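Local coordinates for protein purine nucleoside phosphorylase (Thermus thermophilus, PDB 1ODK) that probably catalyses the phosphate-dependent cleavage of the glycosidic bond in purine nucleosides, yielding the free base and a ribose 1-phosphate, and assembles as a hexamer, at residues Ile104-Ala109 with Thr196-Ala201; Pro111-Thr116 with Glu181-Phe186; Leu152-Asp157 with Leu176-Glu181. One frame throughout, in Å; residues are numbered along the deposited sequence.

Interaction 1 (Ile104-Ala109 with Thr196-Ala201); sequences IVAQGA and TGAILA
Backbone hydrogen bonds carry this contact, in which strand 103-106 runs antiparallel to strand 195-205, with 157° between the axes of 104-106 and 196-201. Ile104 and Leu200 form a hydrogen-bonded pair with two reciprocal bonds: Ile104 N gives to Leu200 O at 2.8 Å, and Leu200 N returns a bond to Ile104 O at 2.8 Å. Ala106 N adds a third, to Ala198 O at 3.0 Å. Each donor lies in the plane of the carbonyl it meets. Between them, Val105 and Ile199 make the non-hydrogen-bonded pair, where Ile199 CA sits 3.3 Å from Ile104 O in a CA-H...O contact.

Water takes over where the strands part. The chain turns a corner at Gln107, and water 1 gives a hydrogen bond to Ala106 O at 2.8 Å while accepting one from Ala198 N at 2.9 Å, so a solvent bridge stands where the return bond of the Ala106-Ala198 pair would be expected.

Side-chain contacts are few. Ala106 CB meets Ala198 CB at 4.0 Å, methyl to methyl. Ile199 holds CG1 anti to its backbone N (chi1 180°), which lays that branch 3.6 Å from Ile104 O. Ile104 and Leu200 send their side chains to one face of the sheet, where both touch Val153; Val105 and Ile199 occupy the other, with Ile199 against Val88.

At the corner, Gln107 turns away from strand 195-205 and hydrogen-bonds Pro129 and Arg190 of the second subunit. The chemistry is thus nearly all main chain: buried peptide groups are satisfied by neighbouring peptides or one ordered water, so the join probably depends more on strand register than on any polar side chain, and the chain turns off toward the subunit interface with Ala106 O and Ala198 N still satisfied by the water.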
ATOM      1  N   ILE B 104      -1.899 -25.654 -19.755  1.00 14.76           N
ATOM      2  CA  ILE B 104      -2.523 -25.153 -18.542  1.00 12.56           C
ATOM      3  C   ILE B 104      -3.773 -24.376 -18.919  1.00 11.74           C
ATOM      4  O   ILE B 104      -3.701 -23.418 -19.698  1.00 11.88           O
ATOM      5  CB  ILE B 104      -1.600 -24.189 -17.765  1.00 13.87           C
ATOM      6  CG1 ILE B 104      -0.365 -24.926 -17.247  1.00 13.96           C
ATOM      7  CG2 ILE B 104      -2.370 -23.569 -16.603  1.00 13.33           C
ATOM      8  CD1 ILE B 104       0.678 -23.998 -16.614  1.00 17.79           C
ATOM      9  N   VAL B 105      -4.924 -24.807 -18.410  1.00  8.98           N
ATOM     10  CA  VAL B 105      -6.161 -24.079 -18.665  1.00 12.57           C
ATOM     11  C   VAL B 105      -6.263 -23.156 -17.461  1.00 11.13           C
ATOM     12  O   VAL B 105      -6.449 -23.619 -16.332  1.00 12.27           O
ATOM     13  CB  VAL B 105      -7.395 -24.996 -18.696  1.00 12.13           C
ATOM     14  CG1 VAL B 105      -8.655 -24.146 -18.868  1.00 11.79           C
ATOM     15  CG2 VAL B 105      -7.273 -25.990 -19.846  1.00 16.95           C
ATOM     16  N   ALA B 106      -6.132 -21.858 -17.704  1.00  9.06           N
ATOM     17  CA  ALA B 106      -6.148 -20.874 -16.629  1.00 10.31           C
ATOM     18  C   ALA B 106      -7.485 -20.690 -15.932  1.00 10.60           C
ATOM     19  O   ALA B 106      -8.420 -20.124 -16.494  1.00 10.34           O
ATOM     20  CB  ALA B 106      -5.641 -19.527 -17.151  1.00 10.82           C
ATOM     21  N   GLN B 107      -7.560 -21.156 -14.690  1.00 11.45           N
ATOM     22  CA  GLN B 107      -8.781 -21.027 -13.904  1.00 10.83           C
ATOM     23  C   GLN B 107      -8.871 -19.604 -13.362  1.00 11.50           C
ATOM     24  O   GLN B 107      -9.959 -19.087 -13.089  1.00 12.03           O
ATOM     25  CB  GLN B 107      -8.767 -22.036 -12.749  1.00 10.88           C
ATOM     26  CG  GLN B 107      -9.827 -21.777 -11.690  1.00 12.45           C
ATOM     27  CD  GLN B 107      -9.763 -22.771 -10.544  1.00 12.78           C
ATOM     28  OE1 GLN B 107      -8.683 -23.233 -10.169  1.00 12.68           O
ATOM     29  NE2 GLN B 107     -10.922 -23.099  -9.975  1.00  8.98           N
ATOM     30  N   GLY B 108      -7.713 -18.971 -13.220  1.00 10.57           N
ATOM     31  CA  GLY B 108      -7.656 -17.608 -12.726  1.00  8.54           C
ATOM     32  C   GLY B 108      -6.241 -17.091 -12.896  1.00  9.72           C
ATOM     33  O   GLY B 108      -5.339 -17.857 -13.231  1.00  8.25           O
ATOM     34  N   ALA B 109      -6.038 -15.798 -12.669  1.00  8.49           N
ATOM     35  CA  ALA B 109      -4.706 -15.221 -12.805  1.00 11.92           C
ATOM     36  C   ALA B 109      -4.383 -14.262 -11.666  1.00 10.56           C
ATOM     37  O   ALA B 109      -5.076 -13.269 -11.475  1.00 12.64           O
ATOM     38  CB  ALA B 109      -4.588 -14.494 -14.141  1.00  8.88           C
ATOM     39  N   THR B 196     -13.958 -14.275 -22.077  1.00 11.03           N
ATOM     40  CA  THR B 196     -12.534 -14.523 -22.248  1.00  9.38           C
ATOM     41  C   THR B 196     -12.074 -15.840 -21.643  1.00  8.66           C
ATOM     42  O   THR B 196     -12.789 -16.481 -20.876  1.00 10.13           O
ATOM     43  CB  THR B 196     -11.692 -13.385 -21.618  1.00 12.29           C
ATOM     44  OG1 THR B 196     -11.898 -13.367 -20.200  1.00 12.68           O
ATOM     45  CG2 THR B 196     -12.109 -12.035 -22.192  1.00 10.11           C
ATOM     46  N   GLY B 197     -10.858 -16.228 -21.996  1.00 11.59           N
ATOM     47  CA  GLY B 197     -10.286 -17.455 -21.491  1.00  9.05           C
ATOM     48  C   GLY B 197      -8.818 -17.479 -21.853  1.00  9.22           C
ATOM     49  O   GLY B 197      -8.351 -16.658 -22.648  1.00 10.20           O
ATOM     50  N   ALA B 198      -8.082 -18.412 -21.266  1.00 10.08           N
ATOM     51  CA  ALA B 198      -6.666 -18.530 -21.554  1.00 11.68           C
ATOM     52  C   ALA B 198      -6.166 -19.951 -21.371  1.00 13.21           C
ATOM     53  O   ALA B 198      -6.493 -20.623 -20.392  1.00 12.50           O
ATOM     54  CB  ALA B 198      -5.860 -17.576 -20.658  1.00 10.49           C
ATOM     55  N   ILE B 199      -5.389 -20.412 -22.340  1.00 11.91           N
ATOM     56  CA  ILE B 199      -4.782 -21.724 -22.260  1.00 12.81           C
ATOM     57  C   ILE B 199      -3.316 -21.468 -22.592  1.00 14.42           C
ATOM     58  O   ILE B 199      -3.001 -20.678 -23.487  1.00 16.97           O
ATOM     59  CB  ILE B 199      -5.419 -22.722 -23.245  1.00 15.26           C
ATOM     60  CG1 ILE B 199      -4.720 -24.078 -23.114  1.00 18.28           C
ATOM     61  CG2 ILE B 199      -5.363 -22.180 -24.666  1.00 13.52           C
ATOM     62  CD1 ILE B 199      -5.411 -25.194 -23.868  1.00 18.96           C
ATOM     63  N   LEU B 200      -2.420 -22.103 -21.849  1.00 12.40           N
ATOM     64  CA  LEU B 200      -0.997 -21.890 -22.065  1.00 13.14           C
ATOM     65  C   LEU B 200      -0.231 -23.187 -22.231  1.00 12.56           C
ATOM     66  O   LEU B 200      -0.661 -24.242 -21.776  1.00 15.19           O
ATOM     67  CB  LEU B 200      -0.392 -21.132 -20.878  1.00 12.63           C
ATOM     68  CG  LEU B 200      -1.038 -19.809 -20.456  1.00 20.04           C
ATOM     69  CD1 LEU B 200      -0.427 -19.345 -19.145  1.00 23.07           C
ATOM     70  CD2 LEU B 200      -0.838 -18.757 -21.551  1.00 17.04           C
ATOM     71  N   ALA B 201       0.918 -23.086 -22.883  1.00 13.50           N
ATOM     72  CA  ALA B 201       1.803 -24.223 -23.072  1.00 13.13           C
ATOM     73  C   ALA B 201       3.070 -23.872 -22.294  1.00 14.18           C
ATOM     74  O   ALA B 201       3.633 -22.795 -22.483  1.00 14.00           O
ATOM     75  CB  ALA B 201       2.125 -24.405 -24.552  1.00 14.26           C
TER
HETATM   76  O   HOH W   1      -9.141 -20.135 -19.201  1.00 10.19           O

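Interaction 2 (Pro111-Thr116 with Glu181-Phe186); sequences PLDGTT and EASALF
The carboxylate of Asp113 is gripped from both faces: Thr116 N and Thr116 OG1 approach over one, Ser183 OG over the opposite one. In the other flat group, the Phe186 ring, Ala182 O lies 3.3 Å above one face, offset toward the rim. Asp113 is the N-cap of helix 114-120, and the contact docks this cap on the first turn of helix 182-192. OD1 of Asp113 takes the capping bond from Thr116 N at 3.0 Å, with an N-H...O angle of 162°, and accepts a further bond from Thr67 OG1. OD2 of Asp113 accepts twice, from Thr116 OG1 at 2.9 Å and from Ser183 OG. The carboxylate reaches this place because CG stands between the backbone N and the carbonyl carbon (chi1 71°), the position also taken by OG of Ser183. So many donors, together with the helix N terminus, would probably favour the ionised acid. An alanine here would probably cost the helix its cap and leave the hydroxyls of Ser183 and Thr116 without their shared acceptor. Apolar atoms close the flanks: Pro111 CB meets Ser183 CB at 4.2 Å, while Thr116 CG2 lies 3.6 Å from Ala184 N. Thr115, whose hydroxyl pairs with Thr67, turns its methyl CG2 toward Ala184 CB. Between the two segments the shortest contact is the bond Ser183 OG gives to Asp113 OD2, at 2.7 Å and far above the carboxylate plane.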
ATOM      1  N   PRO B 111      -3.076 -11.265 -10.101  1.00 11.52           N
ATOM      2  CA  PRO B 111      -2.693  -9.990 -10.712  1.00 11.00           C
ATOM      3  C   PRO B 111      -1.454  -9.312 -10.129  1.00 12.30           C
ATOM      4  O   PRO B 111      -1.561  -8.461  -9.248  1.00 11.48           O
ATOM      5  CB  PRO B 111      -3.951  -9.152 -10.549  1.00  7.88           C
ATOM      6  CG  PRO B 111      -4.436  -9.575  -9.191  1.00 12.47           C
ATOM      7  CD  PRO B 111      -4.213 -11.089  -9.173  1.00 11.14           C
ATOM      8  N   LEU B 112      -0.283  -9.685 -10.635  1.00  9.18           N
ATOM      9  CA  LEU B 112       0.968  -9.088 -10.173  1.00 13.34           C
ATOM     10  C   LEU B 112       1.387  -7.972 -11.130  1.00 14.17           C
ATOM     11  O   LEU B 112       2.534  -7.524 -11.111  1.00 18.07           O
ATOM     12  CB  LEU B 112       2.075 -10.144 -10.119  1.00 13.30           C
ATOM     13  CG  LEU B 112       1.842 -11.359  -9.220  1.00 15.76           C
ATOM     14  CD1 LEU B 112       3.080 -12.245  -9.252  1.00 14.60           C
ATOM     15  CD2 LEU B 112       1.544 -10.905  -7.796  1.00 15.99           C
ATOM     16  N   ASP B 113       0.441  -7.523 -11.950  1.00 13.26           N
ATOM     17  CA  ASP B 113       0.698  -6.490 -12.953  1.00 13.79           C
ATOM     18  C   ASP B 113       0.087  -5.126 -12.619  1.00 13.47           C
ATOM     19  O   ASP B 113      -0.909  -5.033 -11.898  1.00 15.22           O
ATOM     20  CB  ASP B 113       0.147  -6.954 -14.299  1.00 12.19           C
ATOM     21  CG  ASP B 113      -1.363  -6.949 -14.328  1.00 13.82           C
ATOM     22  OD1 ASP B 113      -1.930  -6.199 -15.148  1.00 13.02           O
ATOM     23  OD2 ASP B 113      -1.979  -7.686 -13.526  1.00 13.58           O
ATOM     24  N   GLY B 114       0.672  -4.070 -13.180  1.00 12.08           N
ATOM     25  CA  GLY B 114       0.179  -2.726 -12.924  1.00  9.80           C
ATOM     26  C   GLY B 114      -0.990  -2.277 -13.785  1.00 11.61           C
ATOM     27  O   GLY B 114      -1.632  -1.272 -13.488  1.00 11.09           O
ATOM     28  N   THR B 115      -1.270  -3.000 -14.865  1.00 10.41           N
ATOM     29  CA  THR B 115      -2.383  -2.626 -15.723  1.00 10.52           C
ATOM     30  C   THR B 115      -3.706  -2.894 -15.010  1.00 11.13           C
ATOM     31  O   THR B 115      -4.583  -2.033 -14.979  1.00 11.27           O
ATOM     32  CB  THR B 115      -2.349  -3.395 -17.068  1.00 11.92           C
ATOM     33  OG1 THR B 115      -1.126  -3.097 -17.748  1.00 11.53           O
ATOM     34  CG2 THR B 115      -3.520  -2.978 -17.957  1.00 10.41           C
ATOM     35  N   THR B 116      -3.862  -4.080 -14.433  1.00 10.99           N
ATOM     36  CA  THR B 116      -5.104  -4.362 -13.724  1.00 10.88           C
ATOM     37  C   THR B 116      -5.187  -3.401 -12.539  1.00 13.00           C
ATOM     38  O   THR B 116      -6.257  -2.874 -12.222  1.00 12.50           O
ATOM     39  CB  THR B 116      -5.158  -5.813 -13.211  1.00 11.06           C
ATOM     40  OG1 THR B 116      -4.053  -6.051 -12.332  1.00 11.71           O
ATOM     41  CG2 THR B 116      -5.098  -6.796 -14.382  1.00  7.61           C
ATOM     42  N   GLU B 181      -0.122 -11.781 -19.427  1.00 12.74           N
ATOM     43  CA  GLU B 181      -1.271 -11.168 -20.087  1.00 10.49           C
ATOM     44  C   GLU B 181      -2.651 -11.505 -19.530  1.00  9.11           C
ATOM     45  O   GLU B 181      -3.565 -10.679 -19.576  1.00  9.97           O
ATOM     46  CB  GLU B 181      -1.256 -11.537 -21.578  1.00 11.73           C
ATOM     47  CG  GLU B 181      -0.094 -10.961 -22.387  1.00 15.42           C
ATOM     48  CD  GLU B 181       1.211 -11.732 -22.246  1.00 17.62           C
ATOM     49  OE1 GLU B 181       2.238 -11.219 -22.736  1.00 15.61           O
ATOM     50  OE2 GLU B 181       1.221 -12.843 -21.664  1.00 14.65           O
ATOM     51  N   ALA B 182      -2.797 -12.717 -19.009  1.00 11.06           N
ATOM     52  CA  ALA B 182      -4.079 -13.202 -18.510  1.00  9.00           C
ATOM     53  C   ALA B 182      -4.899 -12.310 -17.581  1.00 11.69           C
ATOM     54  O   ALA B 182      -6.091 -12.110 -17.813  1.00 10.87           O
ATOM     55  CB  ALA B 182      -3.884 -14.574 -17.862  1.00 11.52           C
ATOM     56  N   SER B 183      -4.285 -11.789 -16.525  1.00  9.29           N
ATOM     57  CA  SER B 183      -5.021 -10.952 -15.583  1.00  9.88           C
ATOM     58  C   SER B 183      -5.806  -9.813 -16.251  1.00 11.28           C
ATOM     59  O   SER B 183      -6.994  -9.626 -15.970  1.00 12.36           O
ATOM     60  CB  SER B 183      -4.060 -10.377 -14.535  1.00 10.90           C
ATOM     61  OG  SER B 183      -3.119  -9.517 -15.145  1.00  7.89           O
ATOM     62  N   ALA B 184      -5.157  -9.066 -17.142  1.00  9.75           N
ATOM     63  CA  ALA B 184      -5.817  -7.943 -17.818  1.00 10.33           C
ATOM     64  C   ALA B 184      -6.947  -8.395 -18.738  1.00  9.37           C
ATOM     65  O   ALA B 184      -8.001  -7.761 -18.807  1.00  9.92           O
ATOM     66  CB  ALA B 184      -4.786  -7.120 -18.616  1.00  9.06           C
ATOM     67  N   LEU B 185      -6.721  -9.487 -19.457  1.00 10.33           N
ATOM     68  CA  LEU B 185      -7.744 -10.009 -20.355  1.00 10.96           C
ATOM     69  C   LEU B 185      -8.986 -10.378 -19.541  1.00 11.30           C
ATOM     70  O   LEU B 185     -10.106 -10.008 -19.893  1.00  9.11           O
ATOM     71  CB  LEU B 185      -7.221 -11.249 -21.078  1.00 13.09           C
ATOM     72  CG  LEU B 185      -8.208 -12.030 -21.949  1.00 13.09           C
ATOM     73  CD1 LEU B 185      -8.648 -11.184 -23.144  1.00 11.23           C
ATOM     74  CD2 LEU B 185      -7.535 -13.321 -22.412  1.00 10.79           C
ATOM     75  N   PHE B 186      -8.771 -11.103 -18.447  1.00  9.76           N
ATOM     76  CA  PHE B 186      -9.870 -11.538 -17.588  1.00 11.61           C
ATOM     77  C   PHE B 186     -10.634 -10.341 -17.031  1.00  9.91           C
ATOM     78  O   PHE B 186     -11.864 -10.314 -17.063  1.00 11.58           O
ATOM     79  CB  PHE B 186      -9.331 -12.410 -16.442  1.00 10.52           C
ATOM     80  CG  PHE B 186      -8.828 -13.767 -16.885  1.00 10.25           C
ATOM     81  CD1 PHE B 186      -8.118 -14.579 -16.006  1.00  8.88           C
ATOM     82  CD2 PHE B 186      -9.073 -14.235 -18.177  1.00 10.34           C
ATOM     83  CE1 PHE B 186      -7.656 -15.839 -16.402  1.00 10.61           C
ATOM     84  CE2 PHE B 186      -8.620 -15.488 -18.586  1.00  9.13           C
ATOM     85  CZ  PHE B 186      -7.908 -16.291 -17.696  1.00 10.73           C
TER

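Interaction 3 (Leu152-Asp157 with Leu176-Glu181); sequences LVASED and LAFEME
Glu179 puts CG in the crowded position between its backbone N and carbonyl carbon (chi1 47°) and bends again at chi2 (82°), so that its carboxylate swings back over strand 152-156. Ser155 holds OG anti to its carbonyl carbon, beside the backbone N (chi1 -59°), and the two groups meet in a very short bond, Ser155 OG giving to the syn lone pair of Glu179 OE2 at 2.4 Å. Ser155 OG also accepts from Ser183 N. The other oxygen, Glu179 OE1, takes Glu181 N at 3.0 Å from above the carboxylate plane, accepts Ala182 N at the start of helix 182-192 and forms a salt bridge with Arg87; these partners would probably keep the acid charged.

Beneath lies a parallel strand pairing. Ala154 is held by two bonds to the same neighbouring strand, reaching the residues before and after Phe178: its N gives to Ala177 O at 3.0 Å and its O accepts from Glu179 N at 2.9 Å; Glu156 N follows with Glu179 O. On the face bearing Ala154 and Phe178, Ala154 CB makes a CH-pi contact over the Phe178 ring, 4.1 Å from its centroid. The extended Glu156 side chain crosses Phe178 at about a right angle, its OE2 held by Thr162 and by Gln118 of the third subunit. Met180 folds at chi3 so that CE lies 3.4 Å from Asp157 O.

The strands are the two arms of a beta-alpha-beta unit, with helix 164-171 between them, and the Glu179-Met180-Glu181 corner that follows is consistent with the Glu-Met-Glu motif at the nucleoside site of hexameric purine nucleoside phosphorylases.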
ATOM      1  N   LEU B 152      -4.357 -21.935 -11.334  1.00 11.61           N
ATOM      2  CA  LEU B 152      -3.871 -20.565 -11.357  1.00 11.89           C
ATOM      3  C   LEU B 152      -2.558 -20.320 -12.066  1.00 10.01           C
ATOM      4  O   LEU B 152      -1.654 -21.157 -12.055  1.00 11.03           O
ATOM      5  CB  LEU B 152      -3.701 -20.043  -9.928  1.00 10.90           C
ATOM      6  CG  LEU B 152      -4.924 -19.820  -9.045  1.00 12.72           C
ATOM      7  CD1 LEU B 152      -4.448 -19.436  -7.645  1.00 11.87           C
ATOM      8  CD2 LEU B 152      -5.807 -18.730  -9.649  1.00 12.42           C
ATOM      9  N   VAL B 153      -2.470 -19.143 -12.677  1.00 10.70           N
ATOM     10  CA  VAL B 153      -1.239 -18.691 -13.298  1.00  8.66           C
ATOM     11  C   VAL B 153      -1.068 -17.337 -12.625  1.00  8.66           C
ATOM     12  O   VAL B 153      -1.977 -16.861 -11.943  1.00  8.58           O
ATOM     13  CB  VAL B 153      -1.348 -18.492 -14.846  1.00 10.22           C
ATOM     14  CG1 VAL B 153      -1.583 -19.832 -15.531  1.00 12.36           C
ATOM     15  CG2 VAL B 153      -2.454 -17.494 -15.188  1.00 12.14           C
ATOM     16  N   ALA B 154       0.098 -16.732 -12.780  1.00  8.27           N
ATOM     17  CA  ALA B 154       0.332 -15.414 -12.213  1.00  9.71           C
ATOM     18  C   ALA B 154       0.763 -14.539 -13.379  1.00  8.51           C
ATOM     19  O   ALA B 154       1.667 -14.912 -14.128  1.00  9.40           O
ATOM     20  CB  ALA B 154       1.438 -15.471 -11.148  1.00  7.71           C
ATOM     21  N   SER B 155       0.094 -13.402 -13.549  1.00  9.01           N
ATOM     22  CA  SER B 155       0.430 -12.462 -14.614  1.00 10.49           C
ATOM     23  C   SER B 155       1.352 -11.403 -14.004  1.00 10.34           C
ATOM     24  O   SER B 155       0.941 -10.640 -13.123  1.00 10.60           O
ATOM     25  CB  SER B 155      -0.839 -11.795 -15.164  1.00 10.51           C
ATOM     26  OG  SER B 155      -1.757 -12.751 -15.672  1.00  9.21           O
ATOM     27  N   GLU B 156       2.594 -11.355 -14.471  1.00  9.02           N
ATOM     28  CA  GLU B 156       3.565 -10.401 -13.939  1.00 11.76           C
ATOM     29  C   GLU B 156       4.017  -9.380 -14.975  1.00 11.26           C
ATOM     30  O   GLU B 156       3.772  -9.544 -16.173  1.00 13.10           O
ATOM     31  CB  GLU B 156       4.784 -11.155 -13.417  1.00 11.88           C
ATOM     32  CG  GLU B 156       5.474 -11.958 -14.494  1.00 14.76           C
ATOM     33  CD  GLU B 156       6.730 -12.627 -14.004  1.00 19.90           C
ATOM     34  OE1 GLU B 156       7.327 -13.396 -14.782  1.00 18.66           O
ATOM     35  OE2 GLU B 156       7.120 -12.378 -12.845  1.00 22.62           O
ATOM     36  N   ASP B 157       4.696  -8.338 -14.498  1.00 10.30           N
ATOM     37  CA  ASP B 157       5.209  -7.257 -15.342  1.00 11.78           C
ATOM     38  C   ASP B 157       6.705  -7.375 -15.624  1.00 12.65           C
ATOM     39  O   ASP B 157       7.151  -7.116 -16.742  1.00 13.62           O
ATOM     40  CB  ASP B 157       4.966  -5.895 -14.676  1.00 12.21           C
ATOM     41  CG  ASP B 157       3.559  -5.373 -14.888  1.00 15.55           C
ATOM     42  OD1 ASP B 157       3.184  -4.403 -14.197  1.00 18.22           O
ATOM     43  OD2 ASP B 157       2.833  -5.918 -15.745  1.00 13.16           O
ATOM     44  N   LEU B 176       0.654 -22.209 -10.813  1.00 12.70           N
ATOM     45  CA  LEU B 176       1.266 -23.263 -11.612  1.00 13.74           C
ATOM     46  C   LEU B 176       2.392 -22.741 -12.488  1.00 12.20           C
ATOM     47  O   LEU B 176       3.392 -23.422 -12.686  1.00 13.85           O
ATOM     48  CB  LEU B 176       0.214 -23.918 -12.501  1.00 12.67           C
ATOM     49  CG  LEU B 176      -0.985 -24.546 -11.796  1.00 15.62           C
ATOM     50  CD1 LEU B 176      -1.973 -25.051 -12.834  1.00 15.56           C
ATOM     51  CD2 LEU B 176      -0.514 -25.683 -10.897  1.00 15.68           C
ATOM     52  N   ALA B 177       2.218 -21.533 -13.014  1.00 13.10           N
ATOM     53  CA  ALA B 177       3.213 -20.941 -13.898  1.00 11.50           C
ATOM     54  C   ALA B 177       3.007 -19.435 -13.993  1.00 12.03           C
ATOM     55  O   ALA B 177       1.989 -18.909 -13.536  1.00  9.59           O
ATOM     56  CB  ALA B 177       3.103 -21.572 -15.290  1.00 11.79           C
ATOM     57  N   PHE B 178       3.980 -18.755 -14.592  1.00 10.96           N
ATOM     58  CA  PHE B 178       3.936 -17.311 -14.773  1.00  9.93           C
ATOM     59  C   PHE B 178       3.835 -16.937 -16.248  1.00 10.94           C
ATOM     60  O   PHE B 178       4.480 -17.541 -17.100  1.00 12.39           O
ATOM     61  CB  PHE B 178       5.203 -16.645 -14.216  1.00  9.86           C
ATOM     62  CG  PHE B 178       5.289 -16.644 -12.723  1.00 10.58           C
ATOM     63  CD1 PHE B 178       5.522 -17.823 -12.025  1.00 12.28           C
ATOM     64  CD2 PHE B 178       5.129 -15.460 -12.013  1.00 10.95           C
ATOM     65  CE1 PHE B 178       5.594 -17.827 -10.633  1.00 15.70           C
ATOM     66  CE2 PHE B 178       5.199 -15.449 -10.619  1.00 15.16           C
ATOM     67  CZ  PHE B 178       5.432 -16.637  -9.931  1.00 13.00           C
ATOM     68  N   GLU B 179       3.014 -15.937 -16.541  1.00 10.43           N
ATOM     69  CA  GLU B 179       2.878 -15.438 -17.903  1.00 12.65           C
ATOM     70  C   GLU B 179       2.680 -13.929 -17.754  1.00 12.28           C
ATOM     71  O   GLU B 179       2.870 -13.403 -16.654  1.00 12.96           O
ATOM     72  CB  GLU B 179       1.732 -16.140 -18.650  1.00  8.68           C
ATOM     73  CG  GLU B 179       0.430 -16.250 -17.902  1.00 16.08           C
ATOM     74  CD  GLU B 179      -0.379 -14.986 -17.989  1.00 16.12           C
ATOM     75  OE1 GLU B 179      -0.810 -14.634 -19.107  1.00 18.54           O
ATOM     76  OE2 GLU B 179      -0.577 -14.345 -16.940  1.00 20.14           O
ATOM     77  N   MET B 180       2.307 -13.218 -18.810  1.00  9.93           N
ATOM     78  CA  MET B 180       2.210 -11.764 -18.677  1.00 12.75           C
ATOM     79  C   MET B 180       1.006 -11.090 -19.327  1.00 13.88           C
ATOM     80  O   MET B 180       1.097  -9.926 -19.723  1.00 14.03           O
ATOM     81  CB  MET B 180       3.492 -11.136 -19.250  1.00 10.72           C
ATOM     82  CG  MET B 180       4.791 -11.671 -18.633  1.00 12.13           C
ATOM     83  SD  MET B 180       6.288 -11.119 -19.511  1.00 13.75           S
ATOM     84  CE  MET B 180       6.253  -9.369 -19.115  1.00 10.80           C
ATOM     85  N   GLU B 181      -0.122 -11.781 -19.427  1.00 12.74           N
ATOM     86  CA  GLU B 181      -1.271 -11.168 -20.087  1.00 10.49           C
ATOM     87  C   GLU B 181      -2.651 -11.505 -19.530  1.00  9.11           C
ATOM     88  O   GLU B 181      -3.565 -10.679 -19.576  1.00  9.97           O
ATOM     89  CB  GLU B 181      -1.256 -11.537 -21.578  1.00 11.73           C
ATOM     90  CG  GLU B 181      -0.094 -10.961 -22.387  1.00 15.42           C
ATOM     91  CD  GLU B 181       1.211 -11.732 -22.246  1.00 17.62           C
ATOM     92  OE1 GLU B 181       2.238 -11.219 -22.736  1.00 15.61           O
ATOM     93  OE2 GLU B 181       1.221 -12.843 -21.664  1.00 14.65           O
TER

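Overall arrangement
Of the segments in contact, the one on strand 103-106 comes first from the N terminus; interaction 1 joins it to strand 195-205 far along the chain and so closes the widest loop. Beyond the corner at Gln107, strand 108-112 leads into interaction 2, a smaller loop within the first that ends on helix 182-192. Interaction 3, between 152-157 and 176-181, closes the shortest loop, lying within both others; nothing crosses. Glu181 is common to interactions 2 and 3, which also meet where Gly114 N approaches Asp157 OD1 at 2.7 Å. Interactions 1 and 3 join strands within the sheet, where strand 152-156 lies beside strand 108-112, and interaction 2 brings helices 114-120 and 182-192 together.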